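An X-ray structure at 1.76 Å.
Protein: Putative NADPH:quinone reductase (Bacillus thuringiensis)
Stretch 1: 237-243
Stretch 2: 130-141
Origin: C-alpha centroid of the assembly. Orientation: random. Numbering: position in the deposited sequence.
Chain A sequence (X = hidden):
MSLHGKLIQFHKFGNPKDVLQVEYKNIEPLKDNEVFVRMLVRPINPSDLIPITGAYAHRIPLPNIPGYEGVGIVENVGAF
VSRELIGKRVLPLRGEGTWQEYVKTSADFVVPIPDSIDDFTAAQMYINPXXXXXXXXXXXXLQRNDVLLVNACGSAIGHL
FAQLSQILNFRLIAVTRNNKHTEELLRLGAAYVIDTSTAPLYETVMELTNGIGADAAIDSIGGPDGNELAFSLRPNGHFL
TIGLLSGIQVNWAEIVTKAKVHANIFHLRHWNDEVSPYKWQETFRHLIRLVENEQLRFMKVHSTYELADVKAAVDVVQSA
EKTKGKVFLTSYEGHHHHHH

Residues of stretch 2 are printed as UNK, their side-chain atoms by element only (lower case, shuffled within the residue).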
# COMPACT_ATOMS: atom_id res chain seq x y z
N GLY A 237 11.77 -2.53 -22.39
CA GLY A 237 11.65 -1.99 -21.03
C GLY A 237 10.48 -2.71 -20.38
O GLY A 237 9.71 -3.40 -21.06
N HIS A 238 10.30 -2.50 -19.08
CA HIS A 238 9.34 -3.28 -18.32
C HIS A 238 8.27 -2.34 -17.76
O HIS A 238 8.60 -1.43 -16.96
CB HIS A 238 10.07 -4.04 -17.23
CG HIS A 238 9.29 -5.20 -16.66
ND1 HIS A 238 9.84 -6.13 -15.79
CD2 HIS A 238 7.99 -5.58 -16.84
CE1 HIS A 238 8.92 -7.03 -15.47
NE2 HIS A 238 7.79 -6.72 -16.09
N PHE A 239 7.02 -2.57 -18.15
CA PHE A 239 5.87 -1.77 -17.73
C PHE A 239 5.08 -2.61 -16.72
O PHE A 239 4.78 -3.79 -16.97
CB PHE A 239 4.99 -1.46 -18.91
CG PHE A 239 3.73 -0.69 -18.59
CD1 PHE A 239 3.78 0.67 -18.32
CD2 PHE A 239 2.49 -1.33 -18.59
CE1 PHE A 239 2.61 1.39 -18.07
CE2 PHE A 239 1.31 -0.62 -18.34
CZ PHE A 239 1.37 0.75 -18.05
N LEU A 240 4.82 -2.01 -15.56
CA LEU A 240 4.09 -2.73 -14.50
C LEU A 240 2.89 -1.91 -14.00
O LEU A 240 3.05 -0.73 -13.70
CB LEU A 240 5.06 -3.04 -13.37
CG LEU A 240 4.60 -3.93 -12.21
CD1 LEU A 240 4.45 -5.39 -12.71
CD2 LEU A 240 5.62 -3.84 -11.09
N THR A 241 1.70 -2.50 -13.92
CA THR A 241 0.60 -1.73 -13.35
C THR A 241 0.41 -2.16 -11.89
O THR A 241 0.59 -3.35 -11.55
CB THR A 241 -0.72 -1.83 -14.11
OG1 THR A 241 -1.21 -3.17 -14.05
CG2 THR A 241 -0.56 -1.45 -15.56
N ILE A 242 0.10 -1.18 -11.04
CA ILE A 242 -0.19 -1.51 -9.62
C ILE A 242 -1.55 -1.01 -9.17
O ILE A 242 -2.00 -1.32 -8.05
CB ILE A 242 0.90 -0.97 -8.65
CG1 ILE A 242 1.08 0.55 -8.76
CG2 ILE A 242 2.20 -1.77 -8.77
CD1 ILE A 242 1.91 1.15 -7.57
N GLY A 243 -2.20 -0.25 -10.04
CA GLY A 243 -3.50 0.36 -9.72
C GLY A 243 -4.23 0.80 -10.98
O GLY A 243 -3.65 0.79 -12.07
N UNK A 130 5.75 -2.63 1.39
CA UNK A 130 5.97 -3.93 0.76
C UNK A 130 5.80 -3.93 -0.78
O UNK A 130 6.60 -4.51 -1.48
c UNK A 130 4.46 -7.30 1.85
c UNK A 130 5.14 -5.00 1.43
c UNK A 130 6.92 -6.81 1.57
c UNK A 130 5.50 -6.44 1.13
N UNK A 131 4.77 -3.24 -1.27
CA UNK A 131 4.55 -3.06 -2.71
C UNK A 131 5.72 -2.34 -3.38
O UNK A 131 6.25 -2.80 -4.43
c UNK A 131 3.02 -2.19 -4.54
o UNK A 131 2.13 -3.16 -2.52
c UNK A 131 3.21 -2.35 -3.02
N UNK A 132 6.16 -1.23 -2.78
CA UNK A 132 7.26 -0.47 -3.35
C UNK A 132 8.56 -1.32 -3.34
O UNK A 132 9.25 -1.39 -4.35
c UNK A 132 7.46 0.88 -2.60
N UNK A 133 8.84 -1.99 -2.23
CA UNK A 133 10.07 -2.79 -2.08
C UNK A 133 10.13 -3.98 -3.04
O UNK A 133 11.17 -4.23 -3.69
c UNK A 133 12.77 -3.80 -0.37
c UNK A 133 10.18 -3.34 -0.66
c UNK A 133 13.57 -4.96 -0.21
c UNK A 133 15.56 -3.67 -0.05
c UNK A 133 13.39 -2.55 -0.35
c UNK A 133 11.42 -4.23 -0.48
c UNK A 133 11.44 -5.59 -0.41
c UNK A 133 14.97 -4.91 -0.06
n UNK A 133 12.73 -6.04 -0.22
c UNK A 133 14.79 -2.49 -0.19
N UNK A 134 9.04 -4.74 -3.06
CA UNK A 134 8.93 -5.90 -3.94
C UNK A 134 9.00 -5.55 -5.45
O UNK A 134 9.76 -6.17 -6.18
c UNK A 134 7.57 -7.94 -4.58
c UNK A 134 7.99 -7.45 -2.18
c UNK A 134 7.74 -6.81 -3.56
N UNK A 135 8.21 -4.57 -5.89
CA UNK A 135 8.22 -4.16 -7.31
C UNK A 135 9.64 -3.71 -7.71
O UNK A 135 10.15 -4.13 -8.76
o UNK A 135 7.28 -1.95 -6.77
c UNK A 135 5.67 -3.67 -7.49
c UNK A 135 7.14 -3.08 -7.65
N UNK A 136 10.31 -2.92 -6.85
CA UNK A 136 11.69 -2.49 -7.11
C UNK A 136 12.72 -3.64 -7.11
O UNK A 136 13.57 -3.71 -7.99
c UNK A 136 12.16 -1.38 -6.13
s UNK A 136 11.36 0.23 -6.45
N UNK A 137 12.64 -4.54 -6.15
CA UNK A 137 13.74 -5.46 -5.97
C UNK A 137 13.52 -6.81 -6.63
O UNK A 137 14.49 -7.56 -6.85
o UNK A 137 12.99 -6.23 -3.77
c UNK A 137 14.09 -5.65 -4.50
c UNK A 137 14.52 -4.30 -3.88
N UNK A 138 12.26 -7.14 -6.90
CA UNK A 138 11.93 -8.46 -7.42
C UNK A 138 11.25 -8.40 -8.75
O UNK A 138 11.76 -8.99 -9.72
c UNK A 138 11.26 -10.63 -4.26
c UNK A 138 11.91 -9.57 -5.15
c UNK A 138 11.11 -9.26 -6.39
o UNK A 138 10.35 -11.37 -4.72
o UNK A 138 11.69 -10.71 -3.09
N UNK A 139 10.13 -7.69 -8.84
CA UNK A 139 9.30 -7.74 -10.03
C UNK A 139 10.01 -7.03 -11.19
O UNK A 139 10.07 -7.53 -12.32
c UNK A 139 6.95 -7.57 -10.86
c UNK A 139 7.93 -7.08 -9.80
o UNK A 139 7.46 -7.37 -8.45
N UNK A 140 10.58 -5.87 -10.89
CA UNK A 140 11.38 -5.15 -11.89
C UNK A 140 12.87 -5.45 -11.74
O UNK A 140 13.62 -5.30 -12.71
c UNK A 140 9.23 -3.31 -13.48
c UNK A 140 9.74 -1.61 -11.69
c UNK A 140 11.15 -3.64 -11.82
c UNK A 140 9.74 -3.10 -12.05
N UNK A 141 13.28 -5.88 -10.55
CA UNK A 141 14.68 -6.11 -10.22
C UNK A 141 15.59 -5.01 -10.79
O UNK A 141 16.47 -5.27 -11.64
o UNK A 141 17.01 -7.26 -9.26
c UNK A 141 15.14 -7.47 -10.73
n UNK A 141 17.15 -8.78 -10.91
c UNK A 141 16.51 -7.83 -10.23

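Position 130 carries four carbons, forked at the second, and lies out of reach of stretch 1: Leu130. Position 131 has one carbon bearing an oxygen and a carbon, and its terminal carbon lies near Ile242 CG2, the mark of threonine. In Thr131, CG2 is 4.3 Å from Ile242 CG2, while the hydroxyl is hydrogen-bonded elsewhere in the structure. Position 132 has a single carbon pointing away from the strand, so it is Ala132. At 133 one carbon leads to fused five- and six-membered rings with one nitrogen, which only tryptophan provides; Trp133 does not reach stretch 1. Position 134, one carbon carrying two more, is the buried Val134.

Position 135 again has one carbon with an oxygen and a carbon, pointing toward stretch 1, its terminal carbon against Leu240 and Ile242. This is Thr135, whose OG1 donates to Thr131 O at 2.7 Å. With the hydroxyl turned back onto its own helix, CG2 meets Leu240 CD2 at 3.6 Å and Ile242 CG2 at 4.2 Å. Position 136 has a carbon and then a sulfur, directed away: Cys136. Position 137, again a carbon with an oxygen and a carbon, is Thr137; its OG1 donates to Trp133 O at 2.7 Å. Position 138 has three carbons, the last with two oxygens, and is Glu138, its carboxylate satisfied elsewhere in the structure.

Position 139 shows one carbon with an oxygen and a carbon, set sideways, its terminal carbon near Leu240 and its backbone O near His238. In Thr139, CG2 packs 3.8 Å from Leu240 CD1, and O lies 3.4 Å from His238 CE1. Position 140 has four carbons forked at the second; it starts sideways, but a terminal carbon reaches His238 and Leu240. Leu140 lays CD2 over one face of the His238 ring, 3.9 Å from the centroid, and 4.2 Å from Leu240 CB. Position 141, two carbons with an oxygen and a nitrogen on the second, is Asn141; its positive phi marks the departure from helical geometry.

The strand and helix run nearly antiparallel, at 157°, so His238 faces the late positions and Ile242 the early ones. Alternate residues His238, Leu240 and Ile242 point toward stretch 2, which answers with Thr131, Thr135, Thr139 and Leu140. The threonines' four-residue spacing crosses a wider pi-type turn at 135–139, where Leu140 N donates to Thr135 O at 2.8 Å. No hydrogen bond joins the stretches; the rule is methyl packing plus one CH-pi contact, with threonine polarity handled away from the strand at Thr131 and Thr135.

Stretch 2, residues 130-141: LTAWVTCTETLN
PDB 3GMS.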